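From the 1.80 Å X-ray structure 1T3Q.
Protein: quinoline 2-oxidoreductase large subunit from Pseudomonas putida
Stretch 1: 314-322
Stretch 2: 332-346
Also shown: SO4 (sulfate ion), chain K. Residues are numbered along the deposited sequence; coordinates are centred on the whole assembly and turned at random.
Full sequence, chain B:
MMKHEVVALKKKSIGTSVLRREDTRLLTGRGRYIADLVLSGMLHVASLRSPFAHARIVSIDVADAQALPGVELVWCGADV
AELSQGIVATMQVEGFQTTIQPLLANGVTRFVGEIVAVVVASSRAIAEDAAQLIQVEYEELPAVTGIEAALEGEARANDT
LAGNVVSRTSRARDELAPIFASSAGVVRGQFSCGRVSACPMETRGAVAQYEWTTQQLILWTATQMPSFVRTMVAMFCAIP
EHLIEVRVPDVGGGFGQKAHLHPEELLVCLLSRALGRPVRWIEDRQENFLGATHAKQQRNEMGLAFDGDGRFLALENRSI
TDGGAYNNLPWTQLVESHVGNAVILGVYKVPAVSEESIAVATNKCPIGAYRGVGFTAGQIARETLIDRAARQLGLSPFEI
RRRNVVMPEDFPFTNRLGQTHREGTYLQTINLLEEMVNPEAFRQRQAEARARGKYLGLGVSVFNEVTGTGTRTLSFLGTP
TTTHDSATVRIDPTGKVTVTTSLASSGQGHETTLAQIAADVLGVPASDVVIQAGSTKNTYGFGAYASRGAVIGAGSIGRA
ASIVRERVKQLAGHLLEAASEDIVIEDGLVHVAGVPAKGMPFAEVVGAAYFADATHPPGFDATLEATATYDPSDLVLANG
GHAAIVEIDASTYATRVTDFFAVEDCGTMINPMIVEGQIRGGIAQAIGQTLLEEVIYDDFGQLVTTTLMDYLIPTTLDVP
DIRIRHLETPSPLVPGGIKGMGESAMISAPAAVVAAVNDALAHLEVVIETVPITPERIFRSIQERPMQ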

ATOM      1  N   ALA B 314      -5.008   4.726  59.527  1.00 18.18           N
ATOM      2  CA  ALA B 314      -6.146   4.439  58.667  1.00 19.13           C
ATOM      3  C   ALA B 314      -6.270   5.409  57.509  1.00 19.80           C
ATOM      4  O   ALA B 314      -5.861   6.566  57.598  1.00 19.88           O
ATOM      5  CB  ALA B 314      -7.431   4.467  59.488  1.00 18.44           C
ATOM      6  N   LEU B 315      -6.841   4.919  56.418  1.00 19.34           N
ATOM      7  CA  LEU B 315      -7.070   5.746  55.245  1.00 19.76           C
ATOM      8  C   LEU B 315      -8.481   5.483  54.749  1.00 19.75           C
ATOM      9  O   LEU B 315      -8.872   4.341  54.493  1.00 18.97           O
ATOM     10  CB  LEU B 315      -6.060   5.436  54.140  1.00 18.36           C
ATOM     11  CG  LEU B 315      -6.202   6.296  52.874  1.00 22.79           C
ATOM     12  CD1 LEU B 315      -4.904   6.289  52.095  1.00 23.12           C
ATOM     13  CD2 LEU B 315      -7.341   5.774  52.011  1.00 22.16           C
ATOM     14  N   GLU B 316      -9.247   6.553  54.617  1.00 20.67           N
ATOM     15  CA  GLU B 316     -10.614   6.452  54.134  1.00 21.30           C
ATOM     16  C   GLU B 316     -10.712   7.226  52.824  1.00 20.44           C
ATOM     17  O   GLU B 316     -10.147   8.312  52.702  1.00 20.08           O
ATOM     18  CB  GLU B 316     -11.558   7.048  55.174  1.00 23.86           C
ATOM     19  CG  GLU B 316     -13.013   7.080  54.774  1.00 31.39           C
ATOM     20  CD  GLU B 316     -13.913   7.414  55.949  1.00 37.03           C
ATOM     21  OE1 GLU B 316     -13.623   8.405  56.657  1.00 39.61           O
ATOM     22  OE2 GLU B 316     -14.907   6.686  56.163  1.00 40.69           O
ATOM     23  N   ASN B 317     -11.407   6.664  51.839  1.00 20.14           N
ATOM     24  CA  ASN B 317     -11.563   7.362  50.567  1.00 21.76           C
ATOM     25  C   ASN B 317     -12.848   7.020  49.840  1.00 21.02           C
ATOM     26  O   ASN B 317     -13.123   5.859  49.543  1.00 23.75           O
ATOM     27  CB  ASN B 317     -10.389   7.076  49.627  1.00 19.46           C
ATOM     28  CG  ASN B 317     -10.394   7.985  48.395  1.00 20.33           C
ATOM     29  OD1 ASN B 317     -10.241   7.525  47.264  1.00 23.13           O
ATOM     30  ND2 ASN B 317     -10.560   9.282  48.619  1.00 16.44           N
ATOM     31  N   ARG B 318     -13.632   8.051  49.564  1.00 23.46           N
ATOM     32  CA  ARG B 318     -14.884   7.915  48.829  1.00 22.27           C
ATOM     33  C   ARG B 318     -14.546   8.547  47.483  1.00 21.20           C
ATOM     34  O   ARG B 318     -14.337   9.757  47.392  1.00 21.28           O
ATOM     35  CB  ARG B 318     -15.994   8.693  49.534  1.00 23.81           C
ATOM     36  CG  ARG B 318     -17.308   8.802  48.774  1.00 28.37           C
ATOM     37  CD  ARG B 318     -18.299   9.625  49.592  1.00 30.23           C
ATOM     38  NE  ARG B 318     -19.460  10.067  48.823  1.00 33.19           N
ATOM     39  CZ  ARG B 318     -20.449   9.274  48.429  1.00 33.84           C
ATOM     40  NH1 ARG B 318     -20.432   7.983  48.730  1.00 35.28           N
ATOM     41  NH2 ARG B 318     -21.457   9.778  47.730  1.00 33.76           N
ATOM     42  N   SER B 319     -14.463   7.720  46.451  1.00 20.25           N
ATOM     43  CA  SER B 319     -14.100   8.190  45.123  1.00 20.51           C
ATOM     44  C   SER B 319     -15.272   8.129  44.150  1.00 19.49           C
ATOM     45  O   SER B 319     -15.901   7.086  43.993  1.00 19.08           O
ATOM     46  CB  SER B 319     -12.936   7.342  44.598  1.00 20.99           C
ATOM     47  OG  SER B 319     -12.430   7.842  43.374  1.00 21.40           O
ATOM     48  N   ILE B 320     -15.556   9.249  43.492  1.00 19.23           N
ATOM     49  CA  ILE B 320     -16.656   9.307  42.536  1.00 18.97           C
ATOM     50  C   ILE B 320     -16.155   9.824  41.192  1.00 19.31           C
ATOM     51  O   ILE B 320     -15.432  10.818  41.132  1.00 19.79           O
ATOM     52  CB  ILE B 320     -17.780  10.240  43.026  1.00 18.63           C
ATOM     53  CG1 ILE B 320     -18.171   9.880  44.461  1.00 20.60           C
ATOM     54  CG2 ILE B 320     -18.992  10.110  42.107  1.00 18.21           C
ATOM     55  CD1 ILE B 320     -19.069  10.905  45.126  1.00 23.21           C
ATOM     56  N   THR B 321     -16.552   9.145  40.122  1.00 19.12           N
ATOM     57  CA  THR B 321     -16.145   9.505  38.770  1.00 19.45           C
ATOM     58  C   THR B 321     -17.299  10.050  37.939  1.00 20.39           C
ATOM     59  O   THR B 321     -18.401   9.490  37.947  1.00 19.74           O
ATOM     60  CB  THR B 321     -15.567   8.270  38.025  1.00 20.66           C
ATOM     61  OG1 THR B 321     -14.355   7.845  38.659  1.00 21.55           O
ATOM     62  CG2 THR B 321     -15.282   8.599  36.566  1.00 22.31           C
ATOM     63  N   ASP B 322     -17.046  11.152  37.237  1.00 20.20           N
ATOM     64  CA  ASP B 322     -18.044  11.739  36.342  1.00 20.55           C
ATOM     65  C   ASP B 322     -17.777  10.959  35.058  1.00 20.72           C
ATOM     66  O   ASP B 322     -16.849  11.277  34.312  1.00 20.36           O
ATOM     67  CB  ASP B 322     -17.768  13.229  36.128  1.00 20.99           C
ATOM     68  CG  ASP B 322     -18.820  13.896  35.261  1.00 20.16           C
ATOM     69  OD1 ASP B 322     -19.058  13.402  34.139  1.00 20.53           O
ATOM     70  OD2 ASP B 322     -19.406  14.911  35.699  1.00 21.79           O
ATOM     71  N   THR B 332     -14.117   1.431  30.011  1.00 18.23           N
ATOM     72  CA  THR B 332     -15.364   1.790  30.691  1.00 17.80           C
ATOM     73  C   THR B 332     -15.125   2.866  31.739  1.00 19.31           C
ATOM     74  O   THR B 332     -14.009   3.372  31.885  1.00 18.70           O
ATOM     75  CB  THR B 332     -16.058   0.562  31.367  1.00 17.50           C
ATOM     76  OG1 THR B 332     -15.391   0.222  32.591  1.00 17.44           O
ATOM     77  CG2 THR B 332     -16.026  -0.643  30.432  1.00 18.09           C
ATOM     78  N   GLN B 333     -16.176   3.225  32.465  1.00 16.90           N
ATOM     79  CA  GLN B 333     -16.062   4.246  33.488  1.00 17.05           C
ATOM     80  C   GLN B 333     -15.218   3.786  34.678  1.00 17.18           C
ATOM     81  O   GLN B 333     -14.887   4.583  35.554  1.00 18.39           O
ATOM     82  CB  GLN B 333     -17.460   4.682  33.943  1.00 15.28           C
ATOM     83  CG  GLN B 333     -18.258   5.314  32.800  1.00 18.44           C
ATOM     84  CD  GLN B 333     -19.596   5.883  33.227  1.00 19.79           C
ATOM     85  OE1 GLN B 333     -20.344   6.414  32.400  1.00 23.81           O
ATOM     86  NE2 GLN B 333     -19.910   5.778  34.507  1.00 17.55           N
ATOM     87  N   LEU B 334     -14.854   2.506  34.695  1.00 16.92           N
ATOM     88  CA  LEU B 334     -14.040   1.973  35.787  1.00 17.77           C
ATOM     89  C   LEU B 334     -12.591   2.431  35.634  1.00 17.73           C
ATOM     90  O   LEU B 334     -11.767   2.223  36.527  1.00 16.98           O
ATOM     91  CB  LEU B 334     -14.089   0.443  35.801  1.00 17.97           C
ATOM     92  CG  LEU B 334     -15.464  -0.218  35.947  1.00 20.29           C
ATOM     93  CD1 LEU B 334     -15.277  -1.711  36.208  1.00 20.29           C
ATOM     94  CD2 LEU B 334     -16.230   0.429  37.098  1.00 19.68           C
ATOM     95  N   VAL B 335     -12.300   3.076  34.507  1.00 17.14           N
ATOM     96  CA  VAL B 335     -10.950   3.546  34.211  1.00 16.96           C
ATOM     97  C   VAL B 335     -10.433   4.586  35.212  1.00 17.63           C
ATOM     98  O   VAL B 335      -9.223   4.763  35.366  1.00 18.72           O
ATOM     99  CB  VAL B 335     -10.879   4.110  32.759  1.00 17.58           C
ATOM    100  CG1 VAL B 335     -11.572   5.451  32.677  1.00 16.66           C
ATOM    101  CG2 VAL B 335      -9.431   4.200  32.298  1.00 17.36           C
ATOM    102  N   GLU B 336     -11.339   5.268  35.903  1.00 16.58           N
ATOM    103  CA  GLU B 336     -10.926   6.265  36.886  1.00 16.53           C
ATOM    104  C   GLU B 336     -10.967   5.766  38.337  1.00 18.06           C
ATOM    105  O   GLU B 336     -10.034   5.108  38.790  1.00 17.49           O
ATOM    106  CB  GLU B 336     -11.759   7.539  36.732  1.00 17.53           C
ATOM    107  CG  GLU B 336     -11.342   8.389  35.520  1.00 18.39           C
ATOM    108  CD  GLU B 336     -10.009   9.101  35.736  1.00 19.49           C
ATOM    109  OE1 GLU B 336      -9.342   9.452  34.736  1.00 19.86           O
ATOM    110  OE2 GLU B 336      -9.633   9.327  36.905  1.00 18.41           O
ATOM    111  N   SER B 337     -12.042   6.074  39.059  1.00 18.66           N
ATOM    112  CA  SER B 337     -12.173   5.678  40.465  1.00 20.15           C
ATOM    113  C   SER B 337     -11.955   4.201  40.798  1.00 19.85           C
ATOM    114  O   SER B 337     -11.254   3.874  41.758  1.00 23.15           O
ATOM    115  CB  SER B 337     -13.544   6.103  41.006  1.00 17.78           C
ATOM    116  OG  SER B 337     -13.621   7.510  41.144  1.00 20.95           O
ATOM    117  N   HIS B 338     -12.558   3.315  40.017  1.00 20.40           N
ATOM    118  CA  HIS B 338     -12.447   1.887  40.274  1.00 21.29           C
ATOM    119  C   HIS B 338     -11.002   1.391  40.329  1.00 21.52           C
ATOM    120  O   HIS B 338     -10.566   0.864  41.351  1.00 21.77           O
ATOM    121  CB  HIS B 338     -13.246   1.109  39.226  1.00 20.50           C
ATOM    122  CG  HIS B 338     -13.460  -0.331  39.573  1.00 24.63           C
ATOM    123  ND1 HIS B 338     -12.547  -1.317  39.267  1.00 27.11           N
ATOM    124  CD2 HIS B 338     -14.484  -0.951  40.207  1.00 22.46           C
ATOM    125  CE1 HIS B 338     -13.001  -2.483  39.694  1.00 24.68           C
ATOM    126  NE2 HIS B 338     -14.174  -2.287  40.268  1.00 25.23           N
ATOM    127  N   VAL B 339     -10.254   1.553  39.244  1.00 20.90           N
ATOM    128  CA  VAL B 339      -8.868   1.097  39.251  1.00 19.91           C
ATOM    129  C   VAL B 339      -8.011   1.952  40.177  1.00 19.66           C
ATOM    130  O   VAL B 339      -7.006   1.479  40.716  1.00 20.03           O
ATOM    131  CB  VAL B 339      -8.253   1.100  37.837  1.00 20.82           C
ATOM    132  CG1 VAL B 339      -9.012   0.124  36.954  1.00 20.21           C
ATOM    133  CG2 VAL B 339      -8.277   2.503  37.247  1.00 20.11           C
ATOM    134  N   GLY B 340      -8.418   3.205  40.370  1.00 19.73           N
ATOM    135  CA  GLY B 340      -7.682   4.103  41.246  1.00 18.94           C
ATOM    136  C   GLY B 340      -7.692   3.648  42.698  1.00 20.46           C
ATOM    137  O   GLY B 340      -6.650   3.623  43.360  1.00 18.36           O
ATOM    138  N   ASN B 341      -8.869   3.287  43.205  1.00 20.38           N
ATOM    139  CA  ASN B 341      -8.978   2.839  44.588  1.00 20.54           C
ATOM    140  C   ASN B 341      -8.230   1.539  44.847  1.00 20.93           C
ATOM    141  O   ASN B 341      -7.824   1.269  45.977  1.00 21.39           O
ATOM    142  CB  ASN B 341     -10.447   2.674  44.994  1.00 22.55           C
ATOM    143  CG  ASN B 341     -11.087   3.984  45.411  1.00 25.69           C
ATOM    144  OD1 ASN B 341     -12.136   3.996  46.057  1.00 27.34           O
ATOM    145  ND2 ASN B 341     -10.466   5.097  45.038  1.00 25.60           N
ATOM    146  N   ALA B 342      -8.044   0.731  43.807  1.00 20.43           N
ATOM    147  CA  ALA B 342      -7.331  -0.527  43.977  1.00 20.52           C
ATOM    148  C   ALA B 342      -5.890  -0.292  44.429  1.00 20.79           C
ATOM    149  O   ALA B 342      -5.322  -1.106  45.157  1.00 19.58           O
ATOM    150  CB  ALA B 342      -7.345  -1.325  42.679  1.00 19.81           C
ATOM    151  N   VAL B 343      -5.296   0.820  44.002  1.00 19.34           N
ATOM    152  CA  VAL B 343      -3.911   1.122  44.371  1.00 19.72           C
ATOM    153  C   VAL B 343      -3.798   2.366  45.248  1.00 19.93           C
ATOM    154  O   VAL B 343      -2.743   3.001  45.305  1.00 20.71           O
ATOM    155  CB  VAL B 343      -3.035   1.344  43.110  1.00 19.54           C
ATOM    156  CG1 VAL B 343      -3.041   0.093  42.230  1.00 19.51           C
ATOM    157  CG2 VAL B 343      -3.546   2.540  42.328  1.00 18.58           C
ATOM    158  N   ILE B 344      -4.880   2.703  45.943  1.00 19.31           N
ATOM    159  CA  ILE B 344      -4.919   3.892  46.793  1.00 19.57           C
ATOM    160  C   ILE B 344      -3.877   3.938  47.924  1.00 19.63           C
ATOM    161  O   ILE B 344      -3.510   5.021  48.383  1.00 21.01           O
ATOM    162  CB  ILE B 344      -6.341   4.080  47.397  1.00 20.97           C
ATOM    163  CG1 ILE B 344      -6.532   5.526  47.854  1.00 23.51           C
ATOM    164  CG2 ILE B 344      -6.549   3.139  48.577  1.00 23.03           C
ATOM    165  CD1 ILE B 344      -6.669   6.511  46.702  1.00 24.54           C
ATOM    166  N   LEU B 345      -3.394   2.781  48.373  1.00 18.63           N
ATOM    167  CA  LEU B 345      -2.404   2.753  49.448  1.00 20.44           C
ATOM    168  C   LEU B 345      -1.005   2.982  48.906  1.00 20.78           C
ATOM    169  O   LEU B 345      -0.064   3.245  49.658  1.00 20.01           O
ATOM    170  CB  LEU B 345      -2.442   1.415  50.190  1.00 20.61           C
ATOM    171  CG  LEU B 345      -3.778   1.098  50.862  1.00 21.30           C
ATOM    172  CD1 LEU B 345      -3.676  -0.225  51.609  1.00 21.38           C
ATOM    173  CD2 LEU B 345      -4.140   2.225  51.810  1.00 20.73           C
ATOM    174  N   GLY B 346      -0.879   2.868  47.591  1.00 21.81           N
ATOM    175  CA  GLY B 346       0.404   3.063  46.957  1.00 22.13           C
ATOM    176  C   GLY B 346       1.546   2.284  47.583  1.00 21.67           C
ATOM    177  O   GLY B 346       1.514   1.060  47.701  1.00 20.25           O
TER
HETATM  178  S   SO4 K3101     -24.609   7.819  48.010  1.00 59.62           S
HETATM  179  O1  SO4 K3101     -24.849   6.898  49.140  1.00 60.20           O
HETATM  180  O2  SO4 K3101     -25.012   9.187  48.392  1.00 61.12           O
HETATM  181  O3  SO4 K3101     -23.178   7.813  47.672  1.00 60.55           O
HETATM  182  O4  SO4 K3101     -25.392   7.381  46.840  1.00 59.83           O

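A short helix packed against a β-strand illustrates how the alternation of a strand selects the side chains that make a contact. Strand 314–322 and helix 337–342 run nearly antiparallel, their axes 153° apart and 8.5 Å from each other at closest approach. The backbones come nearer at Ser319 and Ser337, whose CA atoms lie 5.6 Å apart, than at Leu315 and Leu345, where the CA–CA distance is 8.0 Å. Glu336 takes the N-cap position, so Ser337 opens the helix just where the chains are closest.

Leu315, Asn317, Ser319 and Thr321 direct their CA-to-CB bonds toward the second stretch, as every other residue of an extended strand can. Small hydroxyl side chains suit the narrow end: Ser337 OG hydrogen-bonds to Ser319 OG at 2.5 Å and to Thr321 OG1 at 2.6 Å, one serine thus joining two strand residues. At the wider end the contact becomes apolar, with Leu315 CD1 4.1 Å from Leu345 CD2 and Leu315 CD2 4.2 Å from Ile344 CG1. Between these zones, Ile344 CD1 approaches Asn317 OD1 to 3.8 Å.

Arg318, whose CA-to-CB bond points away from the second stretch, instead binds sulfate: its NH1 and NH2 donate to SO4 O3 at 2.9 and 2.6 Å.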